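Local coordinates for protein beta-fructofuranosidase (Bifidobacterium adolescentis, PDB 6NOB) that probably hydrolyses terminal fructose residues of beta-fructofuranosides such as sucrose, as a family 32 glycoside hydrolase, at residues 110-115 with 123-128; 130-135 with 470-475; 143-148 with 175-180; 400-405 with 455-460. One frame throughout, in Å; residues are numbered along the deposited sequence.

Contact 1. Residues 110-115 with 123-128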
loop_
_atom_site.group_PDB
_atom_site.type_symbol
_atom_site.label_atom_id
_atom_site.label_comp_id
_atom_site.label_asym_id
_atom_site.label_seq_id
_atom_site.Cartn_x
_atom_site.Cartn_y
_atom_site.Cartn_z
ATOM N N GLN A 110 9.121 -19.610 10.501
ATOM C CA GLN A 110 7.822 -20.267 10.582
ATOM C C GLN A 110 6.692 -19.352 10.123
ATOM O O GLN A 110 5.681 -19.834 9.602
ATOM C CB GLN A 110 7.571 -20.751 12.012
ATOM C CG GLN A 110 8.439 -21.928 12.426
ATOM C CD GLN A 110 8.327 -22.255 13.906
ATOM O OE1 GLN A 110 8.429 -21.372 14.759
ATOM N NE2 GLN A 110 8.121 -23.530 14.215
ATOM N N ILE A 111 6.842 -18.039 10.296
ATOM C CA ILE A 111 5.761 -17.122 9.952
ATOM C C ILE A 111 5.694 -16.889 8.446
ATOM O O ILE A 111 4.606 -16.868 7.860
ATOM C CB ILE A 111 5.919 -15.798 10.724
ATOM C CG1 ILE A 111 5.713 -16.023 12.224
ATOM C CG2 ILE A 111 4.938 -14.748 10.206
ATOM C CD1 ILE A 111 5.881 -14.775 13.061
ATOM N N TYR A 112 6.846 -16.727 7.789
ATOM C CA TYR A 112 6.872 -16.244 6.415
ATOM C C TYR A 112 7.232 -17.292 5.372
ATOM O O TYR A 112 6.847 -17.132 4.211
ATOM C CB TYR A 112 7.853 -15.070 6.288
ATOM C CG TYR A 112 7.352 -13.801 6.939
ATOM C CD1 TYR A 112 6.484 -12.951 6.268
ATOM C CD2 TYR A 112 7.745 -13.456 8.225
ATOM C CE1 TYR A 112 6.021 -11.793 6.858
ATOM C CE2 TYR A 112 7.287 -12.298 8.825
ATOM C CZ TYR A 112 6.426 -11.470 8.137
ATOM O OH TYR A 112 5.966 -10.315 8.728
ATOM N N ASN A 113 7.959 -18.347 5.738
ATOM C CA ASN A 113 8.379 -19.352 4.758
ATOM C C ASN A 113 7.265 -20.386 4.568
ATOM O O ASN A 113 7.347 -21.537 4.998
ATOM C CB ASN A 113 9.687 -20.001 5.193
ATOM C CG ASN A 113 10.228 -20.965 4.158
ATOM O OD1 ASN A 113 10.089 -20.745 2.954
ATOM N ND2 ASN A 113 10.847 -22.046 4.623
ATOM N N ARG A 114 6.201 -19.942 3.899
ATOM C CA ARG A 114 5.034 -20.775 3.646
ATOM C C ARG A 114 4.498 -20.499 2.250
ATOM O O ARG A 114 4.539 -19.364 1.767
ATOM C CB ARG A 114 3.912 -20.529 4.668
ATOM C CG ARG A 114 4.321 -20.678 6.120
ATOM C CD ARG A 114 3.164 -20.337 7.040
ATOM N NE ARG A 114 1.974 -21.119 6.718
ATOM C CZ ARG A 114 1.752 -22.351 7.159
ATOM N NH1 ARG A 114 2.641 -22.945 7.944
ATOM N NH2 ARG A 114 0.641 -22.991 6.818
ATOM N N PHE A 115 3.989 -21.550 1.610
ATOM C CA PHE A 115 3.343 -21.400 0.312
ATOM C C PHE A 115 2.204 -20.393 0.407
ATOM O O PHE A 115 1.399 -20.433 1.342
ATOM C CB PHE A 115 2.829 -22.756 -0.175
ATOM C CG PHE A 115 2.108 -22.702 -1.496
ATOM C CD1 PHE A 115 2.766 -22.311 -2.651
ATOM C CD2 PHE A 115 0.771 -23.065 -1.584
ATOM C CE1 PHE A 115 2.102 -22.269 -3.865
ATOM C CE2 PHE A 115 0.101 -23.025 -2.794
ATOM C CZ PHE A 115 0.766 -22.627 -3.935
ATOM N N GLU A 123 5.059 -7.942 4.273
ATOM C CA GLU A 123 3.755 -8.454 4.657
ATOM C C GLU A 123 3.680 -8.438 6.175
ATOM O O GLU A 123 4.710 -8.577 6.848
ATOM C CB GLU A 123 3.517 -9.885 4.148
ATOM C CG GLU A 123 3.688 -10.082 2.650
ATOM C CD GLU A 123 3.600 -11.544 2.248
ATOM O OE1 GLU A 123 3.328 -12.386 3.133
ATOM O OE2 GLU A 123 3.804 -11.855 1.053
ATOM N N PRO A 124 2.492 -8.259 6.744
ATOM C CA PRO A 124 2.343 -8.418 8.193
ATOM C C PRO A 124 2.482 -9.883 8.581
ATOM O O PRO A 124 2.525 -10.777 7.734
ATOM C CB PRO A 124 0.934 -7.888 8.468
ATOM C CG PRO A 124 0.205 -8.111 7.185
ATOM C CD PRO A 124 1.221 -7.891 6.097
ATOM N N PHE A 125 2.569 -10.119 9.893
ATOM C CA PHE A 125 2.637 -11.486 10.399
ATOM C C PHE A 125 1.494 -12.327 9.846
ATOM O O PHE A 125 1.702 -13.436 9.345
ATOM C CB PHE A 125 2.597 -11.488 11.929
ATOM C CG PHE A 125 3.785 -10.838 12.574
ATOM C CD1 PHE A 125 5.072 -11.247 12.267
ATOM C CD2 PHE A 125 3.612 -9.820 13.498
ATOM C CE1 PHE A 125 6.164 -10.650 12.868
ATOM C CE2 PHE A 125 4.700 -9.220 14.101
ATOM C CZ PHE A 125 5.976 -9.636 13.788
ATOM N N ALA A 126 0.277 -11.799 9.925
ATOM C CA ALA A 126 -0.923 -12.463 9.437
ATOM C C ALA A 126 -2.012 -11.404 9.303
ATOM O O ALA A 126 -1.753 -10.205 9.459
ATOM C CB ALA A 126 -1.333 -13.603 10.375
ATOM N N ARG A 127 -3.239 -11.853 9.024
ATOM C CA ARG A 127 -4.413 -10.990 8.912
ATOM C C ARG A 127 -4.301 -10.039 7.720
ATOM O O ARG A 127 -3.546 -10.305 6.781
ATOM C CB ARG A 127 -4.641 -10.216 10.217
ATOM C CG ARG A 127 -4.519 -11.064 11.489
ATOM C CD ARG A 127 -5.647 -12.087 11.629
ATOM N NE ARG A 127 -5.331 -13.368 10.999
ATOM C CZ ARG A 127 -4.640 -14.342 11.585
ATOM N NH1 ARG A 127 -4.179 -14.184 12.817
ATOM N NH2 ARG A 127 -4.404 -15.476 10.936
ATOM N N TRP A 128 -5.047 -8.935 7.748
ATOM C CA TRP A 128 -5.264 -8.091 6.577
ATOM C C TRP A 128 -4.454 -6.803 6.650
ATOM O O TRP A 128 -4.329 -6.193 7.716
ATOM C CB TRP A 128 -6.750 -7.744 6.429
ATOM C CG TRP A 128 -7.037 -6.619 5.467
ATOM C CD1 TRP A 128 -6.945 -5.276 5.718
ATOM C CD2 TRP A 128 -7.490 -6.740 4.111
ATOM N NE1 TRP A 128 -7.295 -4.560 4.599
ATOM C CE2 TRP A 128 -7.637 -5.433 3.601
ATOM C CE3 TRP A 128 -7.780 -7.826 3.278
ATOM C CZ2 TRP A 128 -8.061 -5.184 2.296
ATOM C CZ3 TRP A 128 -8.202 -7.574 1.982
ATOM C CH2 TRP A 128 -8.340 -6.264 1.506
#
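Ile111 and Tyr112, at the end of helix 108-112, make a mixed apolar and polar contact with Glu123 and Phe125 in the buried loop that leads into strand 127-138. The hydroxyl Tyr112 OH donates to the backbone oxygen Glu123 O at 2.9 Å, approaching at a C=O...O angle of 142° and tilted 33° from the carbonyl plane. A long aromatic side chain with a polar end suits this place, since the ring packs against Ile111 while its hydroxyl reaches the Glu123 carbonyl. Ile111 uses its two branches differently. CG2, anti to the backbone N, lies over one face of the Tyr112 ring, near its rim, and reaches Phe125 O at 3.6 Å; CD1, at the end of the other branch, meets Phe125 CD1 at 3.7 Å. Phe125 CD1 also lies 3.8 Å from Tyr112 OH, so the Phe125 ring packs against both helix residues. From the intervening residues, Arg117 forms a salt bridge to Glu123 OE1 and hydrogen bonds to Pro124 O and Phe125 O, while Ser118 OG is hydrogen-bonded to Glu123 OE2. The arrangement belongs to the linker that leads from the N-terminal beta-strand region into the first blade of the family 32 beta-propeller.

Contact 2. Residues 130-135 with 470-475; sequences NDPNGL and GMMSLP
One face of the Pro132 pyrrolidine ring is covered by the thioether end of Met472, with Met472 CE 3.7 Å from Pro132 CB and Met472 SD 3.9 Å from Pro132 CD. Two planar groups lie on the side of the strand turned away from Met472. At the amide edge of Asn130, ND2 donates almost in its own plane to Asp131 OD1 at 3.0 Å, with an N-H...O angle of 161°, yet it meets the carboxylate from above, 71° out of that plane. Each group is fixed a second time: Trp128 NE1 donates to Asn130 OD1, and Asp131 OD2 pairs with the hydroxyl of Ser196.

Asn130, Asp131 and Pro132 belong to the Trp-Met-Asn-Asp-Pro-Asn-Gly sequence, a signature of family 32 that in relatives borders the active-site funnel of a five-bladed beta-propeller. Strand 127-138 of the first blade here runs parallel to strand 468-481 of the last, where the ring of blades closes.

Met472 bridges the two with an unbranched, flexible chain, bent at chi2 (-66°), which brings its methyl to 3.2 Å from the backbone oxygen Asn130 O and 3.6 Å from Pro132 CA. Proline suits the opposite position by offering a rigid apolar surface without a side-chain polar group. Where the backbones come closer, with CA atoms of Asn130 and Gly470 6.0 Å apart, glycine suits its backbone angles, which leave no room for a side chain beside the preceding carbonyl oxygen.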
loop_
_atom_site.group_PDB
_atom_site.type_symbol
_atom_site.label_atom_id
_atom_site.label_comp_id
_atom_site.label_asym_id
_atom_site.label_seq_id
_atom_site.Cartn_x
_atom_site.Cartn_y
_atom_site.Cartn_z
ATOM N N ASN A 130 -3.794 -3.183 3.928
ATOM C CA ASN A 130 -3.800 -2.519 2.626
ATOM C C ASN A 130 -2.853 -1.314 2.572
ATOM O O ASN A 130 -1.631 -1.500 2.601
ATOM C CB ASN A 130 -5.229 -2.135 2.183
ATOM C CG ASN A 130 -6.079 -1.535 3.285
ATOM O OD1 ASN A 130 -6.374 -2.183 4.286
ATOM N ND2 ASN A 130 -6.535 -0.305 3.070
ATOM N N ASP A 131 -3.391 -0.096 2.499
ATOM C CA ASP A 131 -2.630 1.061 2.032
ATOM C C ASP A 131 -1.376 1.295 2.873
ATOM O O ASP A 131 -1.424 1.168 4.103
ATOM C CB ASP A 131 -3.483 2.330 2.091
ATOM C CG ASP A 131 -4.772 2.224 1.315
ATOM O OD1 ASP A 131 -5.142 1.114 0.877
ATOM O OD2 ASP A 131 -5.416 3.279 1.152
ATOM N N PRO A 132 -0.256 1.679 2.258
ATOM C CA PRO A 132 0.870 2.213 3.035
ATOM C C PRO A 132 0.576 3.633 3.493
ATOM O O PRO A 132 -0.004 4.435 2.758
ATOM C CB PRO A 132 2.035 2.182 2.037
ATOM C CG PRO A 132 1.373 2.340 0.705
ATOM C CD PRO A 132 0.043 1.629 0.814
ATOM N N ASN A 133 0.978 3.941 4.727
ATOM C CA ASN A 133 0.695 5.234 5.333
ATOM C C ASN A 133 1.951 5.818 5.967
ATOM O O ASN A 133 2.905 5.105 6.289
ATOM C CB ASN A 133 -0.400 5.137 6.409
ATOM C CG ASN A 133 -1.689 4.529 5.888
ATOM O OD1 ASN A 133 -2.396 3.834 6.620
ATOM N ND2 ASN A 133 -2.009 4.795 4.628
ATOM N N GLY A 134 1.928 7.136 6.136
ATOM C CA GLY A 134 2.922 7.814 6.965
ATOM C C GLY A 134 4.354 7.606 6.528
ATOM O O GLY A 134 5.249 7.488 7.373
ATOM N N LEU A 135 4.590 7.563 5.221
ATOM C CA LEU A 135 5.933 7.314 4.713
ATOM C C LEU A 135 6.840 8.505 4.991
ATOM O O LEU A 135 6.486 9.652 4.700
ATOM C CB LEU A 135 5.881 7.019 3.215
ATOM C CG LEU A 135 5.048 5.787 2.867
ATOM C CD1 LEU A 135 4.965 5.595 1.369
ATOM C CD2 LEU A 135 5.635 4.557 3.536
ATOM N N GLY A 470 -2.243 -9.307 1.887
ATOM C CA GLY A 470 -1.716 -7.997 1.572
ATOM C C GLY A 470 -0.205 -7.951 1.560
ATOM O O GLY A 470 0.454 -8.557 2.411
ATOM N N MET A 471 0.358 -7.243 0.586
ATOM C CA MET A 471 1.790 -7.001 0.557
ATOM C C MET A 471 2.035 -5.641 -0.076
ATOM O O MET A 471 1.182 -5.097 -0.782
ATOM C CB MET A 471 2.545 -8.102 -0.202
ATOM C CG MET A 471 2.601 -7.906 -1.704
ATOM S SD MET A 471 3.616 -9.148 -2.524
ATOM C CE MET A 471 2.620 -10.616 -2.299
ATOM N N MET A 472 3.210 -5.089 0.199
ATOM C CA MET A 472 3.634 -3.847 -0.424
ATOM C C MET A 472 4.530 -4.145 -1.616
ATOM O O MET A 472 5.196 -5.183 -1.678
ATOM C CB MET A 472 4.371 -2.950 0.571
ATOM C CG MET A 472 3.571 -2.640 1.822
ATOM S SD MET A 472 2.107 -1.649 1.468
ATOM C CE MET A 472 1.547 -1.313 3.128
ATOM N N SER A 473 4.523 -3.223 -2.573
ATOM C CA SER A 473 5.444 -3.279 -3.689
ATOM C C SER A 473 6.884 -3.123 -3.196
ATOM O O SER A 473 7.145 -2.778 -2.040
ATOM C CB SER A 473 5.094 -2.189 -4.701
ATOM O OG SER A 473 5.463 -0.909 -4.208
ATOM N N LEU A 474 7.829 -3.413 -4.083
ATOM C CA LEU A 474 9.186 -3.012 -3.751
ATOM C C LEU A 474 9.334 -1.509 -3.984
ATOM O O LEU A 474 8.778 -0.977 -4.948
ATOM C CB LEU A 474 10.202 -3.788 -4.590
ATOM C CG LEU A 474 10.332 -5.282 -4.267
ATOM C CD1 LEU A 474 11.174 -6.004 -5.312
ATOM C CD2 LEU A 474 10.915 -5.489 -2.873
ATOM N N PRO A 475 10.044 -0.799 -3.106
ATOM C CA PRO A 475 10.081 0.670 -3.201
ATOM C C PRO A 475 10.680 1.137 -4.520
ATOM O O PRO A 475 11.746 0.679 -4.939
ATOM C CB PRO A 475 10.945 1.086 -2.004
ATOM C CG PRO A 475 11.700 -0.148 -1.612
ATOM C CD PRO A 475 10.812 -1.304 -1.956
#

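Contact 3. Residues 143-148 with 175-180; sequences HLFFQL and PVFLEP
Phe145 directs the edge of its ring at the face of Phe177 in an edge-to-face pair, with centroids 4.7 Å apart and planes at 55°. A single atom leads: Phe145 CE2 sits over the centre of the Phe177 ring, 3.5 Å from Phe177 CG. Phe177 holds its ring in place for this with CG anti to the backbone N (chi1 -173°). Further along, two methyls complete the contact, Leu148 CD2 meeting Val176 CG2 at 3.9 Å, with the side chains at about a right angle. Two large rings meeting edge to face span backbones whose CA atoms, Phe145 CA and Phe177 CA, are 8.0 Å apart, and the branched aliphatic pair extends the apolar contact.

In the next shell, Phe145 also stacks on His162 and meets Trp160, both on strand 159-165, while Phe177 rests on Leu219 of strand 216-227. A classic beta bulge, in which Phe177 and Leu178 both face Trp160, shapes the backbone of 175-180. Beyond that, Val176 N is held by the hydroxyl of Tyr78 from the N-terminal region. Segment 175-180 runs between strands 172-173 and 190-202, and its apolar packing is that of the seam between the first two blades of a beta-propeller.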
loop_
_atom_site.group_PDB
_atom_site.type_symbol
_atom_site.label_atom_id
_atom_site.label_comp_id
_atom_site.label_asym_id
_atom_site.label_seq_id
_atom_site.Cartn_x
_atom_site.Cartn_y
_atom_site.Cartn_z
ATOM N N HIS A 143 10.229 4.802 7.852
ATOM C CA HIS A 143 9.052 4.392 8.602
ATOM C C HIS A 143 7.931 4.028 7.644
ATOM O O HIS A 143 7.586 4.812 6.753
ATOM C CB HIS A 143 8.596 5.496 9.557
ATOM C CG HIS A 143 9.394 5.561 10.822
ATOM N ND1 HIS A 143 8.941 5.042 12.015
ATOM C CD2 HIS A 143 10.624 6.069 11.075
ATOM C CE1 HIS A 143 9.853 5.236 12.952
ATOM N NE2 HIS A 143 10.884 5.857 12.407
ATOM N N LEU A 144 7.364 2.842 7.837
ATOM C CA LEU A 144 6.257 2.346 7.031
ATOM C C LEU A 144 5.079 2.061 7.954
ATOM O O LEU A 144 5.133 1.132 8.769
ATOM C CB LEU A 144 6.664 1.093 6.260
ATOM C CG LEU A 144 5.555 0.293 5.579
ATOM C CD1 LEU A 144 4.834 1.140 4.543
ATOM C CD2 LEU A 144 6.141 -0.954 4.942
ATOM N N PHE A 145 4.033 2.869 7.845
ATOM C CA PHE A 145 2.752 2.562 8.460
ATOM C C PHE A 145 1.839 1.947 7.407
ATOM O O PHE A 145 2.086 2.058 6.203
ATOM C CB PHE A 145 2.103 3.814 9.062
ATOM C CG PHE A 145 2.961 4.519 10.083
ATOM C CD1 PHE A 145 3.924 5.437 9.689
ATOM C CD2 PHE A 145 2.792 4.274 11.438
ATOM C CE1 PHE A 145 4.706 6.088 10.628
ATOM C CE2 PHE A 145 3.572 4.923 12.381
ATOM C CZ PHE A 145 4.528 5.830 11.977
ATOM N N PHE A 146 0.780 1.282 7.865
ATOM C CA PHE A 146 -0.107 0.649 6.901
ATOM C C PHE A 146 -1.479 0.395 7.503
ATOM O O PHE A 146 -1.614 0.110 8.697
ATOM C CB PHE A 146 0.481 -0.663 6.364
ATOM C CG PHE A 146 0.932 -1.624 7.428
ATOM C CD1 PHE A 146 2.235 -1.593 7.905
ATOM C CD2 PHE A 146 0.059 -2.578 7.933
ATOM C CE1 PHE A 146 2.656 -2.485 8.877
ATOM C CE2 PHE A 146 0.474 -3.478 8.901
ATOM C CZ PHE A 146 1.773 -3.431 9.376
ATOM N N GLN A 147 -2.492 0.511 6.644
ATOM C CA GLN A 147 -3.846 0.108 6.985
ATOM C C GLN A 147 -3.869 -1.363 7.380
ATOM O O GLN A 147 -3.300 -2.209 6.685
ATOM C CB GLN A 147 -4.765 0.350 5.790
ATOM C CG GLN A 147 -4.951 1.811 5.428
ATOM C CD GLN A 147 -5.808 2.552 6.432
ATOM O OE1 GLN A 147 -7.032 2.551 6.334
ATOM N NE2 GLN A 147 -5.167 3.189 7.406
ATOM N N LEU A 148 -4.539 -1.672 8.490
ATOM C CA LEU A 148 -4.436 -2.996 9.088
ATOM C C LEU A 148 -5.753 -3.394 9.741
ATOM O O LEU A 148 -6.397 -2.581 10.409
ATOM C CB LEU A 148 -3.310 -3.036 10.129
ATOM C CG LEU A 148 -3.311 -4.173 11.153
ATOM C CD1 LEU A 148 -2.844 -5.479 10.521
ATOM C CD2 LEU A 148 -2.451 -3.815 12.356
ATOM N N PRO A 175 4.860 -1.934 17.393
ATOM C CA PRO A 175 3.489 -2.116 17.887
ATOM C C PRO A 175 2.464 -1.399 17.019
ATOM O O PRO A 175 2.772 -0.464 16.274
ATOM C CB PRO A 175 3.531 -1.509 19.295
ATOM C CG PRO A 175 4.960 -1.535 19.677
ATOM C CD PRO A 175 5.715 -1.295 18.410
ATOM N N VAL A 176 1.215 -1.861 17.136
ATOM C CA VAL A 176 0.104 -1.222 16.437
ATOM C C VAL A 176 0.027 0.241 16.847
ATOM O O VAL A 176 0.088 0.578 18.036
ATOM C CB VAL A 176 -1.208 -1.966 16.727
ATOM C CG1 VAL A 176 -2.406 -1.136 16.290
ATOM C CG2 VAL A 176 -1.209 -3.315 16.028
ATOM N N PHE A 177 -0.106 1.120 15.854
ATOM C CA PHE A 177 0.081 2.555 16.035
ATOM C C PHE A 177 -1.223 3.307 16.285
ATOM O O PHE A 177 -1.338 4.023 17.284
ATOM C CB PHE A 177 0.797 3.129 14.810
ATOM C CG PHE A 177 1.187 4.564 14.959
ATOM C CD1 PHE A 177 2.202 4.929 15.829
ATOM C CD2 PHE A 177 0.545 5.549 14.228
ATOM C CE1 PHE A 177 2.566 6.250 15.971
ATOM C CE2 PHE A 177 0.907 6.872 14.364
ATOM C CZ PHE A 177 1.920 7.224 15.237
ATOM N N LEU A 178 -2.201 3.176 15.391
ATOM C CA LEU A 178 -3.508 3.797 15.558
ATOM C C LEU A 178 -4.589 2.729 15.469
ATOM O O LEU A 178 -4.387 1.661 14.890
ATOM C CB LEU A 178 -3.758 4.890 14.512
ATOM C CG LEU A 178 -3.039 6.219 14.754
ATOM C CD1 LEU A 178 -2.951 7.015 13.465
ATOM C CD2 LEU A 178 -3.745 7.018 15.837
ATOM N N GLU A 179 -5.743 3.031 16.050
ATOM C CA GLU A 179 -6.814 2.061 16.226
ATOM C C GLU A 179 -8.144 2.712 15.906
ATOM O O GLU A 179 -8.248 3.944 15.856
ATOM C CB GLU A 179 -6.804 1.507 17.657
ATOM C CG GLU A 179 -5.537 0.733 17.976
ATOM C CD GLU A 179 -5.548 0.107 19.351
ATOM O OE1 GLU A 179 -6.595 0.153 20.028
ATOM O OE2 GLU A 179 -4.499 -0.436 19.755
ATOM N N PRO A 180 -9.193 1.916 15.661
ATOM C CA PRO A 180 -10.504 2.493 15.352
ATOM C C PRO A 180 -11.043 3.316 16.510
ATOM O O PRO A 180 -10.668 3.125 17.669
ATOM C CB PRO A 180 -11.389 1.264 15.098
ATOM C CG PRO A 180 -10.444 0.183 14.737
ATOM C CD PRO A 180 -9.205 0.446 15.538
#

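Contact 4. Residues 400-405 with 455-460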
loop_
_atom_site.group_PDB
_atom_site.type_symbol
_atom_site.label_atom_id
_atom_site.label_comp_id
_atom_site.label_asym_id
_atom_site.label_seq_id
_atom_site.Cartn_x
_atom_site.Cartn_y
_atom_site.Cartn_z
ATOM N N GLY A 400 -9.487 -3.263 -19.489
ATOM C CA GLY A 400 -10.084 -4.076 -18.451
ATOM C C GLY A 400 -9.450 -3.955 -17.083
ATOM O O GLY A 400 -9.860 -4.678 -16.165
ATOM N N ARG A 401 -8.475 -3.064 -16.911
ATOM C CA ARG A 401 -7.770 -2.939 -15.640
ATOM C C ARG A 401 -8.581 -2.084 -14.669
ATOM O O ARG A 401 -8.956 -0.950 -14.984
ATOM C CB ARG A 401 -6.379 -2.344 -15.864
ATOM C CG ARG A 401 -5.453 -3.247 -16.683
ATOM C CD ARG A 401 -4.155 -2.553 -17.090
ATOM N NE ARG A 401 -4.361 -1.487 -18.066
ATOM C CZ ARG A 401 -3.435 -1.067 -18.924
ATOM N NH1 ARG A 401 -2.229 -1.619 -18.930
ATOM N NH2 ARG A 401 -3.715 -0.090 -19.776
ATOM N N PHE A 402 -8.837 -2.632 -13.483
ATOM C CA PHE A 402 -9.758 -2.045 -12.517
ATOM C C PHE A 402 -9.012 -1.132 -11.548
ATOM O O PHE A 402 -8.008 -1.537 -10.955
ATOM C CB PHE A 402 -10.476 -3.161 -11.754
ATOM C CG PHE A 402 -11.516 -2.681 -10.777
ATOM C CD1 PHE A 402 -12.632 -1.983 -11.211
ATOM C CD2 PHE A 402 -11.398 -2.972 -9.425
ATOM C CE1 PHE A 402 -13.601 -1.562 -10.310
ATOM C CE2 PHE A 402 -12.362 -2.557 -8.521
ATOM C CZ PHE A 402 -13.464 -1.849 -8.964
ATOM N N GLN A 403 -9.510 0.095 -11.398
ATOM C CA GLN A 403 -9.006 1.072 -10.428
ATOM C C GLN A 403 -7.491 1.256 -10.553
ATOM O O GLN A 403 -6.718 1.054 -9.614
ATOM C CB GLN A 403 -9.417 0.686 -9.002
ATOM C CG GLN A 403 -10.935 0.585 -8.827
ATOM C CD GLN A 403 -11.394 0.570 -7.373
ATOM O OE1 GLN A 403 -12.570 0.808 -7.084
ATOM N NE2 GLN A 403 -10.474 0.290 -6.454
ATOM N N GLN A 404 -7.082 1.655 -11.754
ATOM C CA GLN A 404 -5.686 1.966 -12.012
ATOM C C GLN A 404 -5.294 3.274 -11.334
ATOM O O GLN A 404 -6.130 4.148 -11.086
ATOM C CB GLN A 404 -5.441 2.064 -13.515
ATOM C CG GLN A 404 -5.441 0.730 -14.224
ATOM C CD GLN A 404 -4.117 0.008 -14.083
ATOM O OE1 GLN A 404 -3.835 -0.595 -13.047
ATOM N NE2 GLN A 404 -3.294 0.075 -15.125
ATOM N N VAL A 405 -4.006 3.400 -11.032
ATOM C CA VAL A 405 -3.442 4.608 -10.439
ATOM C C VAL A 405 -2.840 5.443 -11.562
ATOM O O VAL A 405 -1.981 4.961 -12.309
ATOM C CB VAL A 405 -2.393 4.265 -9.371
ATOM C CG1 VAL A 405 -1.674 5.522 -8.912
ATOM C CG2 VAL A 405 -3.053 3.557 -8.195
ATOM N N THR A 455 -3.309 -5.209 -4.103
ATOM C CA THR A 455 -4.624 -5.766 -3.828
ATOM C C THR A 455 -4.905 -6.912 -4.794
ATOM O O THR A 455 -4.390 -6.946 -5.915
ATOM C CB THR A 455 -5.711 -4.691 -3.933
ATOM O OG1 THR A 455 -6.987 -5.260 -3.606
ATOM C CG2 THR A 455 -5.760 -4.089 -5.327
ATOM N N ASP A 456 -5.724 -7.859 -4.343
ATOM C CA ASP A 456 -5.869 -9.143 -5.029
ATOM C C ASP A 456 -6.978 -9.100 -6.084
ATOM O O ASP A 456 -7.973 -9.820 -6.018
ATOM C CB ASP A 456 -6.124 -10.255 -4.017
ATOM C CG ASP A 456 -6.057 -11.634 -4.644
ATOM O OD1 ASP A 456 -5.349 -11.784 -5.664
ATOM O OD2 ASP A 456 -6.723 -12.560 -4.130
ATOM N N PHE A 457 -6.782 -8.252 -7.087
ATOM C CA PHE A 457 -7.646 -8.301 -8.263
ATOM C C PHE A 457 -7.438 -9.584 -9.074
ATOM O O PHE A 457 -8.416 -10.125 -9.605
ATOM C CB PHE A 457 -7.436 -7.065 -9.142
ATOM C CG PHE A 457 -7.895 -5.781 -8.505
ATOM C CD1 PHE A 457 -8.897 -5.782 -7.549
ATOM C CD2 PHE A 457 -7.324 -4.570 -8.867
ATOM C CE1 PHE A 457 -9.319 -4.600 -6.961
ATOM C CE2 PHE A 457 -7.742 -3.385 -8.283
ATOM C CZ PHE A 457 -8.739 -3.400 -7.330
ATOM N N PRO A 458 -6.212 -10.108 -9.210
ATOM C CA PRO A 458 -6.043 -11.407 -9.888
ATOM C C PRO A 458 -6.652 -12.593 -9.152
ATOM O O PRO A 458 -6.587 -13.713 -9.674
ATOM C CB PRO A 458 -4.515 -11.557 -9.981
ATOM C CG PRO A 458 -3.999 -10.166 -9.949
ATOM C CD PRO A 458 -4.909 -9.442 -9.011
ATOM N N GLU A 459 -7.226 -12.394 -7.964
ATOM C CA GLU A 459 -7.867 -13.465 -7.199
ATOM C C GLU A 459 -6.897 -14.615 -6.934
ATOM O O GLU A 459 -7.220 -15.789 -7.119
ATOM C CB GLU A 459 -9.131 -13.965 -7.905
ATOM C CG GLU A 459 -10.056 -12.850 -8.348
ATOM C CD GLU A 459 -11.403 -13.358 -8.828
ATOM O OE1 GLU A 459 -11.616 -14.591 -8.841
ATOM O OE2 GLU A 459 -12.251 -12.514 -9.189
ATOM N N MET A 460 -5.689 -14.263 -6.497
ATOM C CA MET A 460 -4.657 -15.246 -6.207
ATOM C C MET A 460 -4.589 -15.629 -4.734
ATOM O O MET A 460 -3.842 -16.549 -4.385
ATOM C CB MET A 460 -3.290 -14.723 -6.665
ATOM C CG MET A 460 -3.084 -14.795 -8.168
ATOM S SD MET A 460 -2.860 -16.491 -8.735
ATOM C CE MET A 460 -2.964 -16.272 -10.507
#
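A type I turn from Asp456 to Glu459 carries Phe457 at its second position to within 7.9 Å, CA to CA, of Phe402 in the loop that leads into strand 405-415. The two rings meet in an offset edge-to-face pair, centroids 5.2 Å apart and planes at 70°. Phe402 supplies the edge: its CD2 lies over the rim of the Phe457 face, 3.4 Å from Phe457 CZ. On the opposite face of Phe457 lies the methyl Thr455 CG2, so the ring is held between an aromatic edge and an aliphatic group. Phe457 also reaches the other backbone, its CE2 standing 3.3 Å from Phe402 O.

Gln403 has two roles. Its aliphatic CG covers the centre of the Phe402 ring, while NE2 comes to the edge of Phe457, 4.2 Å from CZ, with the amide nearly perpendicular to that ring; His394 N donates to the other amide atom, OE1. Asp456 suits the start of the turn because its carboxylate folds back, OD1 accepting from Met460 N through the syn lone pair. The loops lead from strands 385-396 and 448-454, making this an aromatic junction between neighbouring fourth and fifth blades of the propeller.

How the contacts relate
Contact 1 comes first along the chain and closes a short loop between helix 108-112 and the start of strand 127-138. That strand then opens contact 2, whose partner, 470-475, follows more than 300 residues later; the loop so closed spans nearly the whole propeller and joins its first blade to its last. Contacts 3 and 4 are both nested inside it, one after the other, and none cross. Contact 3 ties the first blade to the second, contact 4 the fourth to the fifth. Contacts 1, 2 and 3 touch one another: Glu123 packs on Met471, the backbone oxygen of Trp128 on Leu148, and Met472 on Phe146, while probable backbone hydrogen bonds join strands 127-138 and 141-149. Contact 4 stands apart.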